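Local coordinates for protein gdp-l-fucose synthetase (Naegleria fowleri, PDB 6AQZ) that binds NADP and probably catalyses the NADPH-dependent epimerisation and reduction of GDP-4-keto-6-deoxy-D-mannose to GDP-L-fucose, at residues G51-L56 against M246-M251; G210-C215 against Q323-T328; K214-Q219 against W331-Y336; T278-F283 against G287-D292. One frame throughout, in Å; residues are numbered along the deposited sequence.

Contact 1: residues G51-L56 against M246-M251; sequences GKWVFL and MLLWTM
This contact lies in the Rossmann-type nucleotide-binding fold, where strand 52-55 of the central sheet meets helix 240-253. The strand pairs in parallel with strand 26-30. The two backbones stay well apart, with Trp53 CA and Leu248 CA 12.7 Å from each other. The indole of Trp53 reaches into this gap from the strand and meets Leu248 and Met251 coming from the helix. The indole's far corner, CH2, does the touching. Met251 approaches from the opposite direction, and its methyl CE sits 3.7 Å from Trp53 CH2, at the ring edge and near the ring plane. The bend at the last torsion of Met251 (chi3 70°) turns this methyl to the indole. The sulfur stays farther off: Met251 SD is 5.4 Å from the centroid of the six-membered ring of Trp53, in an oblique Met-aromatic contact. Leu248 adds one branch, CD2, which meets the same corner of the indole at a slant. Around them, Ile43 of helix 35-46 packs on Leu248, and Ile27 and Val29 pack on Trp53. The polar end of the indole is engaged elsewhere, through a hydrogen bond from NE1 to Lys50 O. At the apolar end, Leu248 CD2 lies 3.9 Å from Trp53 CH2.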
# COMPACT_ATOMS: atom_id res chain seq x y z
N GLY A 51 -6.52 31.71 15.05
CA GLY A 51 -7.12 31.01 13.93
C GLY A 51 -8.51 30.48 14.23
O GLY A 51 -8.95 30.40 15.38
N LYS A 52 -9.23 30.14 13.17
CA LYS A 52 -10.50 29.46 13.28
C LYS A 52 -10.22 27.96 13.22
O LYS A 52 -9.74 27.46 12.20
CB LYS A 52 -11.45 29.89 12.17
CG LYS A 52 -12.80 29.19 12.19
CD LYS A 52 -13.66 29.62 11.01
CE LYS A 52 -15.05 28.99 11.06
NZ LYS A 52 -15.81 29.17 9.79
N TRP A 53 -10.51 27.26 14.31
CA TRP A 53 -10.25 25.84 14.43
C TRP A 53 -11.56 25.08 14.29
O TRP A 53 -12.55 25.43 14.94
CB TRP A 53 -9.59 25.53 15.77
CG TRP A 53 -8.20 26.02 15.81
CD1 TRP A 53 -7.77 27.32 15.93
CD2 TRP A 53 -7.03 25.22 15.65
NE1 TRP A 53 -6.39 27.36 15.89
CE2 TRP A 53 -5.91 26.09 15.72
CE3 TRP A 53 -6.81 23.85 15.46
CZ2 TRP A 53 -4.60 25.63 15.60
CZ3 TRP A 53 -5.49 23.39 15.35
CH2 TRP A 53 -4.41 24.28 15.41
N VAL A 54 -11.57 24.08 13.39
CA VAL A 54 -12.74 23.24 13.12
C VAL A 54 -12.39 21.79 13.43
O VAL A 54 -11.54 21.20 12.77
CB VAL A 54 -13.21 23.36 11.66
CG1 VAL A 54 -14.46 22.50 11.44
CG2 VAL A 54 -13.44 24.83 11.30
N PHE A 55 -13.07 21.22 14.42
CA PHE A 55 -12.81 19.85 14.86
C PHE A 55 -13.91 18.96 14.30
O PHE A 55 -15.02 18.92 14.83
CB PHE A 55 -12.72 19.81 16.39
CG PHE A 55 -11.51 20.57 16.91
CD1 PHE A 55 -11.58 21.93 17.15
CD2 PHE A 55 -10.27 19.93 17.05
CE1 PHE A 55 -10.46 22.65 17.57
CE2 PHE A 55 -9.15 20.63 17.47
CZ PHE A 55 -9.24 21.99 17.73
N LEU A 56 -13.58 18.23 13.24
CA LEU A 56 -14.55 17.42 12.53
C LEU A 56 -14.75 16.08 13.22
O LEU A 56 -13.82 15.49 13.78
CB LEU A 56 -14.09 17.14 11.10
CG LEU A 56 -13.84 18.27 10.10
CD1 LEU A 56 -13.29 17.66 8.85
CD2 LEU A 56 -15.11 19.02 9.77
N MET A 246 3.32 18.50 21.28
CA MET A 246 4.32 18.05 20.32
C MET A 246 3.80 18.15 18.90
O MET A 246 4.53 18.55 17.98
CB MET A 246 4.73 16.62 20.64
CG MET A 246 5.22 16.46 22.04
SD MET A 246 5.35 14.75 22.57
CE MET A 246 6.95 14.30 21.91
N LEU A 247 2.53 17.79 18.70
CA LEU A 247 1.94 17.91 17.37
C LEU A 247 1.87 19.38 16.96
O LEU A 247 2.14 19.72 15.80
CB LEU A 247 0.56 17.26 17.33
CG LEU A 247 -0.35 17.38 16.10
CD1 LEU A 247 0.30 16.78 14.82
CD2 LEU A 247 -1.65 16.67 16.37
N LEU A 248 1.47 20.26 17.89
CA LEU A 248 1.38 21.67 17.55
C LEU A 248 2.75 22.28 17.27
O LEU A 248 2.90 23.07 16.33
CB LEU A 248 0.64 22.43 18.65
CG LEU A 248 -0.85 22.06 18.62
CD1 LEU A 248 -1.59 22.60 19.84
CD2 LEU A 248 -1.52 22.47 17.31
N TRP A 249 3.76 21.92 18.06
CA TRP A 249 5.12 22.32 17.72
C TRP A 249 5.49 21.87 16.30
O TRP A 249 6.08 22.63 15.53
CB TRP A 249 6.11 21.75 18.74
CG TRP A 249 7.51 22.01 18.39
CD1 TRP A 249 8.29 23.06 18.80
CD2 TRP A 249 8.34 21.21 17.54
NE1 TRP A 249 9.54 22.96 18.25
CE2 TRP A 249 9.61 21.83 17.47
CE3 TRP A 249 8.13 20.02 16.82
CZ2 TRP A 249 10.67 21.31 16.73
CZ3 TRP A 249 9.19 19.50 16.06
CH2 TRP A 249 10.43 20.15 16.02
N THR A 250 5.13 20.64 15.94
CA THR A 250 5.42 20.12 14.61
C THR A 250 4.79 20.98 13.52
O THR A 250 5.45 21.35 12.55
CB THR A 250 4.96 18.65 14.52
OG1 THR A 250 5.70 17.86 15.46
CG2 THR A 250 5.14 18.06 13.12
N MET A 251 3.52 21.34 13.68
CA MET A 251 2.86 22.22 12.71
C MET A 251 3.56 23.57 12.62
O MET A 251 3.56 24.21 11.57
CB MET A 251 1.39 22.41 13.10
CG MET A 251 0.59 23.38 12.25
SD MET A 251 -1.13 23.55 12.88
CE MET A 251 -0.89 24.44 14.39

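Contact 2: residues G210-C215 against Q323-T328; sequences GLMHKC and QAIKET
Helix 207-221 and helix 321-335 face each other here with backbones 9.0 Å apart at their nearest alpha carbons, Met212 CA and Thr328 CA. This is buried helix-helix packing, and it is apolar across the interface. One long side chain bridges the gap. Met212 is extended beyond CG (chi2 -177°, chi3 -177°), which carries its sulfur and methyl right up to the other helix. There the end of the chain meets two residues one helical turn apart. Met212 SD lies 3.6 Å from Thr328 CG2, with the two side chains crossing at about a right angle. The methyl CE also touches Thr328 CG2, and it reaches Ile325 as well, where Met212 CE and Ile325 CD1 are 3.7 Å apart. Ile325 does not aim its CB at Met212, but its long branch ends beside the methionine methyl. Other parts of the fold close in around this point. Ile279 of helix 272-283 packs on Met212, while Phe194 of strand 184-194 packs on both Ile325 and Thr328.

Thr328 shows a division of labour between its two branches. CG2 stands anti to the backbone N and serves the apolar contact. The hydroxyl turns back along its own helix and donates to Ala324 O, with OG1 3.0 Å from that oxygen. The same oxygen takes the backbone bond from Thr328 N, so two donors grip it. Thr328 OG1 and Thr328 N reach Ala324 O from opposite faces of the carbonyl plane.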
# COMPACT_ATOMS: atom_id res chain seq x y z
N GLY A 210 -8.55 0.78 29.22
CA GLY A 210 -9.27 -0.39 29.70
C GLY A 210 -8.96 -0.69 31.15
O GLY A 210 -9.86 -1.02 31.94
N LEU A 211 -7.70 -0.53 31.55
CA LEU A 211 -7.37 -0.74 32.95
C LEU A 211 -8.09 0.27 33.83
O LEU A 211 -8.53 -0.07 34.93
CB LEU A 211 -5.86 -0.64 33.15
CG LEU A 211 -5.13 -1.89 32.66
CD1 LEU A 211 -3.64 -1.73 32.89
CD2 LEU A 211 -5.66 -3.15 33.31
N MET A 212 -8.26 1.51 33.35
CA MET A 212 -9.00 2.51 34.11
C MET A 212 -10.45 2.11 34.30
O MET A 212 -10.99 2.21 35.40
CB MET A 212 -8.92 3.88 33.45
CG MET A 212 -7.60 4.57 33.68
SD MET A 212 -7.55 6.21 32.95
CE MET A 212 -5.86 6.64 33.35
N HIS A 213 -11.10 1.65 33.23
CA HIS A 213 -12.50 1.26 33.33
C HIS A 213 -12.63 0.02 34.21
O HIS A 213 -13.60 -0.10 34.98
CB HIS A 213 -13.07 0.99 31.94
CG HIS A 213 -14.56 0.95 31.90
ND1 HIS A 213 -15.27 0.60 30.77
CD2 HIS A 213 -15.48 1.20 32.86
CE1 HIS A 213 -16.56 0.65 31.03
NE2 HIS A 213 -16.72 1.01 32.29
N LYS A 214 -11.67 -0.90 34.10
CA LYS A 214 -11.66 -2.09 34.94
C LYS A 214 -11.53 -1.73 36.41
O LYS A 214 -12.24 -2.29 37.26
CB LYS A 214 -10.50 -3.00 34.51
CG LYS A 214 -10.92 -4.33 33.93
CD LYS A 214 -10.21 -4.61 32.63
CE LYS A 214 -9.30 -5.83 32.77
NZ LYS A 214 -9.94 -6.85 33.65
N CYS A 215 -10.64 -0.78 36.73
CA CYS A 215 -10.46 -0.38 38.11
C CYS A 215 -11.73 0.29 38.63
O CYS A 215 -12.12 0.10 39.79
CB CYS A 215 -9.24 0.54 38.23
SG CYS A 215 -8.72 0.89 39.94
N GLN A 323 1.00 12.50 37.46
CA GLN A 323 0.07 13.62 37.34
C GLN A 323 -0.85 13.46 36.13
O GLN A 323 -2.04 13.78 36.20
CB GLN A 323 0.84 14.95 37.30
CG GLN A 323 -0.01 16.21 37.04
CD GLN A 323 0.84 17.47 36.77
OE1 GLN A 323 1.99 17.57 37.20
NE2 GLN A 323 0.26 18.42 36.04
N ALA A 324 -0.32 12.93 35.02
CA ALA A 324 -1.17 12.72 33.84
C ALA A 324 -2.22 11.65 34.11
O ALA A 324 -3.38 11.79 33.69
CB ALA A 324 -0.32 12.36 32.62
N ILE A 325 -1.86 10.58 34.82
CA ILE A 325 -2.84 9.56 35.15
C ILE A 325 -3.95 10.12 36.04
O ILE A 325 -5.13 9.91 35.78
CB ILE A 325 -2.17 8.35 35.81
CG1 ILE A 325 -1.33 7.57 34.77
CG2 ILE A 325 -3.25 7.51 36.49
CD1 ILE A 325 -2.17 6.97 33.67
N LYS A 326 -3.57 10.88 37.08
CA LYS A 326 -4.56 11.44 37.99
C LYS A 326 -5.51 12.39 37.25
O LYS A 326 -6.72 12.40 37.52
CB LYS A 326 -3.88 12.17 39.16
N GLU A 327 -4.97 13.18 36.31
CA GLU A 327 -5.82 14.07 35.52
C GLU A 327 -6.79 13.27 34.66
O GLU A 327 -7.96 13.64 34.52
CB GLU A 327 -4.96 14.99 34.64
CG GLU A 327 -4.30 16.14 35.41
CD GLU A 327 -3.44 17.09 34.56
OE1 GLU A 327 -3.39 16.97 33.30
OE2 GLU A 327 -2.80 17.97 35.17
N THR A 328 -6.34 12.15 34.10
CA THR A 328 -7.25 11.35 33.29
C THR A 328 -8.32 10.68 34.16
O THR A 328 -9.51 10.70 33.81
CB THR A 328 -6.45 10.31 32.50
OG1 THR A 328 -5.44 10.99 31.72
CG2 THR A 328 -7.36 9.52 31.57

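Contact 3: residues K214-Q219 against W331-Y336; sequences KCYKAQ and WFLENY
An aromatic cluster of Tyr216, Phe332 and Tyr336 joins helix 207-221 to residues 331-336, toward the end of the chain. It is partly buried. Tyr216 lies at its centre. Its ring stacks face to face with that of Tyr336, the centroids 4.1 Å apart and the planes inclined by 20°. The overlap is offset toward the rims: Tyr216 CE1 sits 3.4 Å from Tyr336 CZ, and the hydroxyl oxygen of Tyr216 lies over the Tyr336 ring, nearest CD2. Phe332 meets Tyr216 differently. Its edge points to the Tyr216 face in an offset edge-to-face pair, with planes at 69° and centroids 5.7 Å apart. Phe332 CE2 also rests 3.9 Å from Tyr216 CB. Leu333 completes the set from the side, its CD2 lying in the plane of the Tyr216 ring, 3.8 Å from Tyr216 CD2. With CG opposite the backbone N (chi1 179°), the Tyr216 ring is carried in among the other three side chains.

Phe283 of helix 272-283 packs on Phe332 and Leu333, and Phe200 stacks on Phe332. The hydroxyl of Tyr336 is hydrogen-bonded to His213 NE2, and Lys341 makes a cation-pi contact with its ring. The contact across the segments thus rests on ring stacking and apolar packing, while the Tyr336 hydroxyl adds a polar link to helix 207-221.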
# COMPACT_ATOMS: atom_id res chain seq x y z
N LYS A 214 -11.67 -0.90 34.10
CA LYS A 214 -11.66 -2.09 34.94
C LYS A 214 -11.53 -1.73 36.41
O LYS A 214 -12.24 -2.29 37.26
CB LYS A 214 -10.50 -3.00 34.51
CG LYS A 214 -10.92 -4.33 33.93
CD LYS A 214 -10.21 -4.61 32.63
CE LYS A 214 -9.30 -5.83 32.77
NZ LYS A 214 -9.94 -6.85 33.65
N CYS A 215 -10.64 -0.78 36.73
CA CYS A 215 -10.46 -0.38 38.11
C CYS A 215 -11.73 0.29 38.63
O CYS A 215 -12.12 0.10 39.79
CB CYS A 215 -9.24 0.54 38.23
SG CYS A 215 -8.72 0.89 39.94
N TYR A 216 -12.36 1.11 37.79
CA TYR A 216 -13.63 1.74 38.14
C TYR A 216 -14.70 0.70 38.47
O TYR A 216 -15.42 0.85 39.46
CB TYR A 216 -14.08 2.64 37.00
CG TYR A 216 -15.41 3.35 37.23
CD1 TYR A 216 -16.61 2.72 36.88
CD2 TYR A 216 -15.48 4.64 37.75
CE1 TYR A 216 -17.83 3.35 37.07
CE2 TYR A 216 -16.69 5.27 37.95
CZ TYR A 216 -17.87 4.63 37.60
OH TYR A 216 -19.08 5.26 37.80
N LYS A 217 -14.81 -0.36 37.66
CA LYS A 217 -15.80 -1.40 37.94
C LYS A 217 -15.50 -2.12 39.25
O LYS A 217 -16.42 -2.41 40.03
CB LYS A 217 -15.85 -2.40 36.78
CG LYS A 217 -16.47 -1.88 35.46
CD LYS A 217 -16.29 -2.91 34.30
CE LYS A 217 -16.73 -2.36 32.93
NZ LYS A 217 -16.83 -3.40 31.86
N ALA A 218 -14.22 -2.37 39.53
CA ALA A 218 -13.82 -3.05 40.75
C ALA A 218 -14.15 -2.23 41.99
O ALA A 218 -14.56 -2.78 43.01
CB ALA A 218 -12.33 -3.35 40.69
N GLN A 219 -14.01 -0.91 41.90
CA GLN A 219 -14.31 -0.06 43.05
C GLN A 219 -15.81 0.01 43.30
O GLN A 219 -16.27 -0.08 44.45
CB GLN A 219 -13.73 1.34 42.79
CG GLN A 219 -13.90 2.29 43.98
CD GLN A 219 -13.07 3.56 43.83
OE1 GLN A 219 -13.21 4.32 42.85
NE2 GLN A 219 -12.21 3.81 44.81
N TRP A 331 -10.87 13.16 35.18
CA TRP A 331 -11.77 13.39 34.04
C TRP A 331 -12.77 12.25 33.92
O TRP A 331 -13.95 12.47 33.64
CB TRP A 331 -10.97 13.54 32.73
CG TRP A 331 -11.90 13.75 31.57
CD1 TRP A 331 -12.33 14.94 31.06
CD2 TRP A 331 -12.55 12.73 30.80
NE1 TRP A 331 -13.22 14.72 30.03
CE2 TRP A 331 -13.37 13.38 29.85
CE3 TRP A 331 -12.53 11.34 30.82
CZ2 TRP A 331 -14.14 12.67 28.93
CZ3 TRP A 331 -13.31 10.65 29.93
CH2 TRP A 331 -14.10 11.31 28.99
N PHE A 332 -12.29 11.02 34.09
CA PHE A 332 -13.13 9.85 33.91
C PHE A 332 -14.23 9.80 34.96
O PHE A 332 -15.40 9.53 34.64
CB PHE A 332 -12.25 8.60 33.95
CG PHE A 332 -12.95 7.35 33.56
CD1 PHE A 332 -13.64 7.26 32.36
CD2 PHE A 332 -12.89 6.23 34.37
CE1 PHE A 332 -14.28 6.08 31.99
CE2 PHE A 332 -13.51 5.04 33.99
CZ PHE A 332 -14.20 4.97 32.80
N LEU A 333 -13.89 10.10 36.21
CA LEU A 333 -14.90 10.08 37.27
C LEU A 333 -15.95 11.15 37.03
O LEU A 333 -17.15 10.90 37.16
CB LEU A 333 -14.24 10.25 38.64
CG LEU A 333 -13.37 9.06 39.04
CD1 LEU A 333 -12.49 9.40 40.24
CD2 LEU A 333 -14.25 7.86 39.33
N GLU A 334 -15.52 12.36 36.65
CA GLU A 334 -16.47 13.45 36.47
C GLU A 334 -17.33 13.28 35.22
O GLU A 334 -18.41 13.87 35.15
CB GLU A 334 -15.76 14.79 36.43
N ASN A 335 -16.89 12.49 34.23
CA ASN A 335 -17.60 12.43 32.95
C ASN A 335 -18.03 11.02 32.56
O ASN A 335 -18.45 10.82 31.41
CB ASN A 335 -16.72 13.01 31.84
CG ASN A 335 -16.51 14.50 31.99
OD1 ASN A 335 -17.40 15.29 31.69
ND2 ASN A 335 -15.32 14.89 32.47
N TYR A 336 -18.06 10.08 33.50
CA TYR A 336 -18.27 8.68 33.17
C TYR A 336 -19.48 8.46 32.28
O TYR A 336 -19.44 7.63 31.37
CB TYR A 336 -18.42 7.86 34.45
CG TYR A 336 -18.60 6.36 34.22
CD1 TYR A 336 -17.52 5.56 33.87
CD2 TYR A 336 -19.85 5.74 34.38
CE1 TYR A 336 -17.66 4.18 33.67
CE2 TYR A 336 -20.01 4.35 34.18
CZ TYR A 336 -18.91 3.59 33.82
OH TYR A 336 -19.03 2.23 33.62

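Contact 4: residues T278-F283 against G287-D292; sequences TIKDAF and GNMVFD
Lys280 and Met289 point their CB atoms at each other's segment, and Lys280 then runs on past Met289 to the carbonyl of Gly287. The contact joins helix 272-283 to strand 289-292 across a short connection. It lies at the surface, and the backbones come within 7.8 Å at Lys280 CA and Met289 CA. Lys280 leaves the helix with CG anti to the backbone N (chi1 175°) and stays extended beyond CG, giving its amino group the full reach of the chain. Lys280 NZ donates a hydrogen bond to Gly287 O at 3.1 Å. The C=O...N angle is 166°, so the ammonium lies almost on the line of the carbonyl bond. The aliphatic part of the lysine passes Met289 more loosely, with Lys280 CD 4.3 Å from Met289 CB.

The rest of the Met289 side chain lies against the same helix, on Ala276 and Gln277, and on Phe225 of the neighbouring strand 225-228. Strands 225-228 and 289-292 form a small parallel sheet, in which the backbone of Val290 bonds to Phe225 and Val227. Ile279 and Phe283 pack against helix 207-221.

The two parts of Lys280 thus do different work. Its methylene chain borders an apolar residue, while its charged end bonds to a main-chain oxygen. The positive charge of the amino group probably strengthens this bond, though its partner is a neutral carbonyl and no salt bridge forms. The bond ties the helix to the start of the segment that leads into strand 289-292.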
# COMPACT_ATOMS: atom_id res chain seq x y z
N THR A 278 -0.37 2.79 39.45
CA THR A 278 -0.66 4.22 39.39
C THR A 278 -2.14 4.46 39.21
O THR A 278 -2.71 5.38 39.80
CB THR A 278 0.11 4.85 38.22
OG1 THR A 278 1.46 4.40 38.25
CG2 THR A 278 0.07 6.37 38.30
N ILE A 279 -2.78 3.63 38.38
CA ILE A 279 -4.22 3.71 38.20
C ILE A 279 -4.92 3.34 39.49
O ILE A 279 -5.87 4.01 39.91
CB ILE A 279 -4.65 2.79 37.05
CG1 ILE A 279 -4.14 3.34 35.71
CG2 ILE A 279 -6.16 2.57 37.07
CD1 ILE A 279 -4.41 2.42 34.53
N LYS A 280 -4.43 2.29 40.15
CA LYS A 280 -5.01 1.88 41.42
C LYS A 280 -4.97 3.04 42.42
O LYS A 280 -6.01 3.42 42.97
CB LYS A 280 -4.26 0.66 41.97
CG LYS A 280 -4.72 0.26 43.36
CD LYS A 280 -3.93 -0.90 43.95
CE LYS A 280 -4.21 -0.97 45.45
NZ LYS A 280 -3.98 -2.32 46.00
N ASP A 281 -3.80 3.67 42.58
CA ASP A 281 -3.66 4.72 43.58
C ASP A 281 -4.27 6.05 43.16
O ASP A 281 -4.40 6.94 44.01
CB ASP A 281 -2.17 4.97 43.88
CG ASP A 281 -1.50 3.78 44.49
OD1 ASP A 281 -2.16 3.04 45.25
OD2 ASP A 281 -0.30 3.58 44.20
N ALA A 282 -4.79 6.17 41.94
CA ALA A 282 -5.42 7.42 41.52
C ALA A 282 -6.92 7.35 41.68
O ALA A 282 -7.56 8.39 41.91
CB ALA A 282 -5.09 7.74 40.05
N PHE A 283 -7.48 6.15 41.63
CA PHE A 283 -8.86 5.92 42.01
C PHE A 283 -9.03 5.80 43.52
O PHE A 283 -10.16 5.86 44.00
CB PHE A 283 -9.37 4.64 41.35
CG PHE A 283 -9.93 4.84 39.98
CD1 PHE A 283 -11.18 5.39 39.80
CD2 PHE A 283 -9.19 4.47 38.86
CE1 PHE A 283 -11.70 5.55 38.53
CE2 PHE A 283 -9.70 4.64 37.59
CZ PHE A 283 -10.96 5.18 37.42
N GLY A 287 -8.95 -2.34 47.25
CA GLY A 287 -8.99 -3.78 47.12
C GLY A 287 -7.72 -4.34 46.51
O GLY A 287 -6.75 -3.64 46.21
N ASN A 288 -7.73 -5.66 46.32
CA ASN A 288 -6.56 -6.32 45.76
C ASN A 288 -6.40 -6.01 44.28
O ASN A 288 -7.37 -5.84 43.55
CB ASN A 288 -6.66 -7.83 45.93
CG ASN A 288 -6.95 -8.20 47.35
OD1 ASN A 288 -6.41 -7.60 48.28
ND2 ASN A 288 -7.82 -9.19 47.53
N MET A 289 -5.14 -5.94 43.84
CA MET A 289 -4.79 -5.89 42.42
C MET A 289 -4.16 -7.24 42.08
O MET A 289 -3.18 -7.64 42.71
CB MET A 289 -3.83 -4.74 42.13
CG MET A 289 -3.47 -4.54 40.66
SD MET A 289 -2.45 -3.07 40.31
CE MET A 289 -0.86 -3.55 40.97
N VAL A 290 -4.74 -7.95 41.12
CA VAL A 290 -4.34 -9.32 40.82
C VAL A 290 -3.88 -9.39 39.37
O VAL A 290 -4.48 -8.76 38.48
CB VAL A 290 -5.47 -10.34 41.07
N PHE A 291 -2.82 -10.14 39.13
CA PHE A 291 -2.34 -10.43 37.79
C PHE A 291 -2.83 -11.82 37.40
O PHE A 291 -2.50 -12.80 38.06
CB PHE A 291 -0.82 -10.35 37.71
CG PHE A 291 -0.28 -9.01 38.08
CD1 PHE A 291 -0.33 -7.96 37.17
CD2 PHE A 291 0.25 -8.78 39.33
CE1 PHE A 291 0.15 -6.71 37.51
CE2 PHE A 291 0.73 -7.53 39.68
CZ PHE A 291 0.69 -6.50 38.77
N ASP A 292 -3.63 -11.88 36.34
CA ASP A 292 -4.11 -13.14 35.79
C ASP A 292 -3.03 -13.66 34.84
O ASP A 292 -3.02 -13.36 33.64
CB ASP A 292 -5.45 -12.93 35.09
CG ASP A 292 -5.91 -14.15 34.32
OD1 ASP A 292 -5.47 -15.27 34.65
OD2 ASP A 292 -6.70 -13.97 33.37

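Overall arrangement
From the N terminus, residues 51-56 open contact 1, which closes at 246-251 and joins the edge of the main sheet to helix 240-253. Before that closure, helix 207-221 opens contacts 2 and 3, so contact 1 crosses both. Contact 4 both opens and closes between the two halves of contacts 2 and 3. Helix 321-335 then closes contact 2 and, further along, contact 3. Contacts 2, 3 and 4 touch one another, for instance through Cys215 and Gln219 on Phe283. Together they join helices 207-221, 272-283 and 321-335 and strand 289-292. Contact 1 stands apart, its centre about 36 Å from that of contact 4, on the opposite side of the chain's centre.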